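PDB 3VSN: occlusion-derived virus envelope protein E66 from Autographa californica nucleopolyhedrovirus, which is an envelope-protein lyase of non-sulfated chondroitin, essential for oral infectivity, that may digest the chondroitin sulfate barrier of the host midgut. Local coordinates for residues A[330-335]-A[448-453]; A[508-513]-A[557-562]. One frame throughout, in Å; residues are numbered along the deposited sequence.

How the contacts relate
Both contacts lie in the beta-rich part of the chain and meet at one antiparallel sheet, in which strands 452-461 and 550-558 are neighbours. Contact 1 joins two different sheets through side chains: the turn between strands 327-331 and 335-340 packs on the hairpin of strands 440-449 and 452-461, and most of its touching residues are buried. Contact 2 is partly buried, reaches the surface at Glu559, and pairs two strands of a single sheet by backbone bonds. The two touch directly: His451 O lies 3.0 Å from Val558 N, a probable hydrogen bond, and Val558 CG2 packs 3.6 Å from Tyr335 CD1. Side-chain chemistry, a salt bridge and hydroxyl bonds, marks the first; paired peptide groups mark the second.

Contact 1: A[330-335]-A[448-453]; sequences KLSKTY and FYDHGM
Two beta hairpins from different sheets meet here at their turns, 330-335 against 448-453, and Tyr335 reaches across to the backbone of the second. Tyr335 OH donates to Tyr449 O at 2.7 Å, from 35° above the carbonyl plane; Gly452 N, closing its own hairpin, reaches the same oxygen from the opposite face. A tyrosine suits this place because its ring packs, with Tyr335 CE2 4.0 Å from Phe448 CD1, while its hydroxyl serves a backbone carbonyl. Lys330 runs past Phe448, with Lys330 CD 3.8 Å from Phe448 CB. After the bend at its last torsion (chi4 72°), Lys330 NZ meets Asp450 OD1 from above the carboxylate plane in a 2.7 Å salt bridge; Lys330 NZ also donates to Thr424 O. A water links Asp450 OD1 to Ser332 OG, which accepts from the backbone N of Thr334 and Tyr335 in an ST turn and ST motif and so braces the first turn. The second turn includes a cis peptide bond between Asp450 and His451. There Thr334 OG1 shares a 2.8 Å hydrogen bond with His451 ND1, which it meets at the ring edge. With two partners for its ammonium group, the buried Lys330 would probably stay protonated, its charge balanced by Asp450.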
loop_
_atom_site.group_PDB
_atom_site.type_symbol
_atom_site.label_atom_id
_atom_site.label_comp_id
_atom_site.label_asym_id
_atom_site.label_seq_id
_atom_site.Cartn_x
_atom_site.Cartn_y
_atom_site.Cartn_z
ATOM N N LYS A 330 11.095 1.191 -4.171
ATOM C CA LYS A 330 11.844 2.210 -4.884
ATOM C C LYS A 330 10.905 3.058 -5.715
ATOM O O LYS A 330 10.066 2.534 -6.455
ATOM C CB LYS A 330 12.921 1.578 -5.774
ATOM C CG LYS A 330 13.683 2.576 -6.637
ATOM C CD LYS A 330 14.792 1.885 -7.412
ATOM C CE LYS A 330 15.305 2.744 -8.557
ATOM N NZ LYS A 330 16.113 3.918 -8.115
ATOM N N LEU A 331 11.045 4.371 -5.574
ATOM C CA LEU A 331 10.368 5.310 -6.445
ATOM C C LEU A 331 11.431 6.125 -7.163
ATOM O O LEU A 331 12.203 6.845 -6.530
ATOM C CB LEU A 331 9.421 6.227 -5.656
ATOM C CG LEU A 331 8.587 7.182 -6.523
ATOM C CD1 LEU A 331 7.472 6.434 -7.244
ATOM C CD2 LEU A 331 8.026 8.329 -5.693
ATOM N N SER A 332 11.479 5.987 -8.484
ATOM C CA SER A 332 12.405 6.755 -9.295
ATOM C C SER A 332 11.628 7.716 -10.192
ATOM O O SER A 332 10.398 7.811 -10.100
ATOM C CB SER A 332 13.292 5.822 -10.128
ATOM O OG SER A 332 12.589 5.307 -11.248
ATOM N N LYS A 333 12.350 8.428 -11.052
ATOM C CA LYS A 333 11.722 9.304 -12.038
ATOM C C LYS A 333 10.894 8.508 -13.058
ATOM O O LYS A 333 9.976 9.050 -13.668
ATOM C CB LYS A 333 12.779 10.153 -12.754
ATOM C CG LYS A 333 13.483 11.160 -11.848
ATOM C CD LYS A 333 14.559 11.941 -12.587
ATOM C CE LYS A 333 15.333 12.826 -11.617
ATOM N NZ LYS A 333 16.484 13.509 -12.269
ATOM N N THR A 334 11.212 7.224 -13.222
ATOM C CA THR A 334 10.598 6.409 -14.276
ATOM C C THR A 334 9.702 5.267 -13.796
ATOM O O THR A 334 8.802 4.842 -14.528
ATOM C CB THR A 334 11.656 5.835 -15.246
ATOM O OG1 THR A 334 12.612 5.054 -14.516
ATOM C CG2 THR A 334 12.367 6.957 -16.007
ATOM N N TYR A 335 9.938 4.760 -12.587
ATOM C CA TYR A 335 9.141 3.630 -12.100
ATOM C C TYR A 335 8.884 3.578 -10.597
ATOM O O TYR A 335 9.550 4.247 -9.807
ATOM C CB TYR A 335 9.702 2.287 -12.609
ATOM C CG TYR A 335 10.922 1.723 -11.893
ATOM C CD1 TYR A 335 12.211 1.931 -12.393
ATOM C CD2 TYR A 335 10.784 0.937 -10.745
ATOM C CE1 TYR A 335 13.325 1.391 -11.761
ATOM C CE2 TYR A 335 11.892 0.399 -10.103
ATOM C CZ TYR A 335 13.159 0.625 -10.615
ATOM O OH TYR A 335 14.256 0.078 -9.983
ATOM N N PHE A 448 16.612 -3.796 -7.390
ATOM C CA PHE A 448 16.077 -2.616 -8.079
ATOM C C PHE A 448 17.210 -1.621 -8.324
ATOM O O PHE A 448 18.041 -1.391 -7.439
ATOM C CB PHE A 448 14.979 -1.921 -7.255
ATOM C CG PHE A 448 13.719 -2.731 -7.075
ATOM C CD1 PHE A 448 12.863 -2.974 -8.144
ATOM C CD2 PHE A 448 13.364 -3.211 -5.817
ATOM C CE1 PHE A 448 11.696 -3.708 -7.970
ATOM C CE2 PHE A 448 12.196 -3.944 -5.633
ATOM C CZ PHE A 448 11.363 -4.198 -6.714
ATOM N N TYR A 449 17.227 -1.023 -9.513
ATOM C CA TYR A 449 18.229 -0.018 -9.885
ATOM C C TYR A 449 17.634 0.906 -10.955
ATOM O O TYR A 449 16.511 0.684 -11.405
ATOM C CB TYR A 449 19.495 -0.713 -10.415
ATOM C CG TYR A 449 19.221 -1.587 -11.620
ATOM C CD1 TYR A 449 18.823 -2.920 -11.467
ATOM C CD2 TYR A 449 19.322 -1.074 -12.913
ATOM C CE1 TYR A 449 18.544 -3.714 -12.573
ATOM C CE2 TYR A 449 19.045 -1.860 -14.021
ATOM C CZ TYR A 449 18.665 -3.177 -13.847
ATOM O OH TYR A 449 18.401 -3.955 -14.952
ATOM N N ASP A 450 18.364 1.940 -11.366
ATOM C CA ASP A 450 17.915 2.765 -12.492
ATOM C C ASP A 450 18.450 2.144 -13.792
ATOM O O ASP A 450 19.660 2.113 -13.968
ATOM C CB ASP A 450 18.424 4.209 -12.346
ATOM C CG ASP A 450 17.951 4.885 -11.059
ATOM O OD1 ASP A 450 16.809 4.647 -10.615
ATOM O OD2 ASP A 450 18.719 5.688 -10.498
ATOM N N HIS A 451 17.601 1.641 -14.701
ATOM C CA HIS A 451 16.138 1.704 -14.655
ATOM C C HIS A 451 15.535 0.335 -14.839
ATOM O O HIS A 451 14.869 0.059 -15.850
ATOM C CB HIS A 451 15.625 2.613 -15.766
ATOM C CG HIS A 451 16.116 4.038 -15.674
ATOM N ND1 HIS A 451 15.361 5.029 -15.170
ATOM C CD2 HIS A 451 17.326 4.616 -16.051
ATOM C CE1 HIS A 451 16.050 6.185 -15.217
ATOM N NE2 HIS A 451 17.252 5.930 -15.756
ATOM N N GLY A 452 15.761 -0.550 -13.877
ATOM C CA GLY A 452 15.273 -1.912 -14.015
ATOM C C GLY A 452 15.284 -2.729 -12.745
ATOM O O GLY A 452 15.501 -2.209 -11.655
ATOM N N MET A 453 15.061 -4.029 -12.908
ATOM C CA MET A 453 14.918 -4.947 -11.794
ATOM C C MET A 453 15.424 -6.315 -12.220
ATOM O O MET A 453 14.991 -6.842 -13.241
ATOM C CB MET A 453 13.446 -5.054 -11.379
ATOM C CG MET A 453 13.194 -5.957 -10.178
ATOM S SD MET A 453 11.538 -6.684 -10.171
ATOM C CE MET A 453 11.758 -7.958 -11.417
HETATM O O HOH W 1 14.770 4.233 -12.430
#

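Contact 2: A[508-513]-A[557-562]; sequences GVVCHR and NVEGHS
Antiparallel beta pairing joins 508-513 to 557-562 within the seven-stranded antiparallel sheet in which 550-558 lies between 452-461 and 509-513. Val510 and Asn557 form a hydrogen-bonded pair in which each backbone serves the other: Val510 N donates to Asn557 O and Asn557 N to Val510 O, both bonds 2.8 Å long. Asn557 O is also approached by Val509 CA at 3.4 Å in a CA-H...O contact. Beyond the non-hydrogen-bonded pair of Val509 and Val558, Glu559 N gives Gly508 O a nearly straight bond (2.9 Å, 175° at the hydrogen), although it comes from well above the carbonyl plane; Asn370 ND2 is a second donor to that oxygen. Beta-branched Val510 suits an extended strand, and its CG2, anti to the carbonyl carbon, packs 3.8 Å from Glu559 CA. Glycine suits position 508, whose phi is positive. A type II turn from Val558 to His561, closed by His561 N bonding Val558 O, then leads the chain away, with Gly560 at the positive phi usual for its third position. With CG anti to its N (chi1 -172°) and the chain extended beyond, Glu559 carries OE1 to a water, which donates to Glu559 OE1 at 2.8 Å and accepts from Gly508 N at 2.9 Å.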
loop_
_atom_site.group_PDB
_atom_site.type_symbol
_atom_site.label_atom_id
_atom_site.label_comp_id
_atom_site.label_asym_id
_atom_site.label_seq_id
_atom_site.Cartn_x
_atom_site.Cartn_y
_atom_site.Cartn_z
ATOM N N GLY A 508 4.885 -0.209 -21.055
ATOM C CA GLY A 508 6.095 0.536 -20.695
ATOM C C GLY A 508 7.165 -0.242 -19.941
ATOM O O GLY A 508 8.069 0.355 -19.355
ATOM N N VAL A 509 7.061 -1.570 -19.953
ATOM C CA VAL A 509 8.036 -2.442 -19.303
ATOM C C VAL A 509 8.506 -3.503 -20.299
ATOM O O VAL A 509 7.701 -4.063 -21.045
ATOM C CB VAL A 509 7.451 -3.104 -18.031
ATOM C CG1 VAL A 509 8.462 -4.041 -17.390
ATOM C CG2 VAL A 509 7.023 -2.043 -17.024
ATOM N N VAL A 510 9.811 -3.763 -20.305
ATOM C CA VAL A 510 10.437 -4.692 -21.241
ATOM C C VAL A 510 11.114 -5.815 -20.457
ATOM O O VAL A 510 11.766 -5.552 -19.449
ATOM C CB VAL A 510 11.480 -3.961 -22.117
ATOM C CG1 VAL A 510 12.080 -4.892 -23.161
ATOM C CG2 VAL A 510 10.855 -2.748 -22.789
ATOM N N CYS A 511 10.960 -7.060 -20.914
ATOM C CA CYS A 511 11.567 -8.209 -20.229
ATOM C C CYS A 511 12.725 -8.849 -21.002
ATOM O O CYS A 511 12.760 -8.819 -22.237
ATOM C CB CYS A 511 10.505 -9.263 -19.883
ATOM S SG CYS A 511 9.860 -10.207 -21.289
ATOM N N HIS A 512 13.669 -9.412 -20.245
ATOM C CA HIS A 512 14.821 -10.141 -20.768
ATOM C C HIS A 512 15.152 -11.297 -19.864
ATOM O O HIS A 512 14.998 -11.201 -18.645
ATOM C CB HIS A 512 16.043 -9.227 -20.853
ATOM C CG HIS A 512 15.894 -8.093 -21.839
ATOM N ND1 HIS A 512 16.132 -8.242 -23.153
ATOM C CD2 HIS A 512 15.515 -6.768 -21.657
ATOM C CE1 HIS A 512 15.920 -7.072 -23.784
ATOM N NE2 HIS A 512 15.539 -6.171 -22.865
ATOM N N ARG A 513 15.608 -12.397 -20.454
ATOM C CA ARG A 513 16.174 -13.508 -19.695
ATOM C C ARG A 513 17.588 -13.106 -19.266
ATOM O O ARG A 513 18.290 -12.421 -20.008
ATOM C CB ARG A 513 16.196 -14.777 -20.563
ATOM C CG ARG A 513 17.000 -15.954 -20.022
ATOM C CD ARG A 513 16.903 -17.157 -20.959
ATOM N NE ARG A 513 17.766 -18.254 -20.523
ATOM C CZ ARG A 513 19.025 -18.426 -20.920
ATOM N NH1 ARG A 513 19.731 -19.448 -20.458
ATOM N NH2 ARG A 513 19.582 -17.580 -21.782
ATOM N N ASN A 557 13.057 -3.889 -17.602
ATOM C CA ASN A 557 13.523 -2.519 -17.825
ATOM C C ASN A 557 12.351 -1.618 -18.085
ATOM O O ASN A 557 11.363 -2.052 -18.681
ATOM C CB ASN A 557 14.376 -2.425 -19.093
ATOM C CG ASN A 557 15.742 -3.019 -18.926
ATOM O OD1 ASN A 557 16.456 -2.709 -17.974
ATOM N ND2 ASN A 557 16.129 -3.858 -19.869
ATOM N N VAL A 558 12.480 -0.355 -17.691
ATOM C CA VAL A 558 11.587 0.683 -18.178
ATOM C C VAL A 558 11.839 0.814 -19.681
ATOM O O VAL A 558 12.992 0.902 -20.119
ATOM C CB VAL A 558 11.841 2.041 -17.487
ATOM C CG1 VAL A 558 10.943 3.123 -18.077
ATOM C CG2 VAL A 558 11.606 1.930 -15.987
ATOM N N GLU A 559 10.762 0.802 -20.461
ATOM C CA GLU A 559 10.864 0.943 -21.913
ATOM C C GLU A 559 11.648 2.200 -22.266
ATOM O O GLU A 559 11.390 3.275 -21.722
ATOM C CB GLU A 559 9.475 0.973 -22.559
ATOM C CG GLU A 559 9.514 0.923 -24.079
ATOM C CD GLU A 559 8.144 0.804 -24.718
ATOM O OE1 GLU A 559 7.121 0.970 -24.020
ATOM O OE2 GLU A 559 8.097 0.548 -25.935
ATOM N N GLY A 560 12.615 2.046 -23.166
ATOM C CA GLY A 560 13.506 3.135 -23.562
ATOM C C GLY A 560 14.769 3.264 -22.722
ATOM O O GLY A 560 15.598 4.142 -22.987
ATOM N N HIS A 561 14.923 2.398 -21.714
ATOM C CA HIS A 561 16.052 2.472 -20.772
ATOM C C HIS A 561 16.792 1.174 -20.590
ATOM O O HIS A 561 16.655 0.517 -19.547
ATOM C CB HIS A 561 15.580 2.962 -19.407
ATOM C CG HIS A 561 15.167 4.406 -19.385
ATOM N ND1 HIS A 561 13.896 4.798 -19.591
ATOM C CD2 HIS A 561 15.906 5.563 -19.170
ATOM C CE1 HIS A 561 13.823 6.137 -19.513
ATOM N NE2 HIS A 561 15.055 6.605 -19.259
ATOM N N SER A 562 17.611 0.808 -21.575
ATOM C CA SER A 562 18.340 -0.463 -21.552
ATOM C C SER A 562 19.626 -0.407 -20.719
ATOM O O SER A 562 20.174 0.668 -20.462
ATOM C CB SER A 562 18.653 -0.917 -22.980
ATOM O OG SER A 562 19.565 -0.024 -23.599
HETATM O O HOH W 2 4.630 -0.193 -23.944
#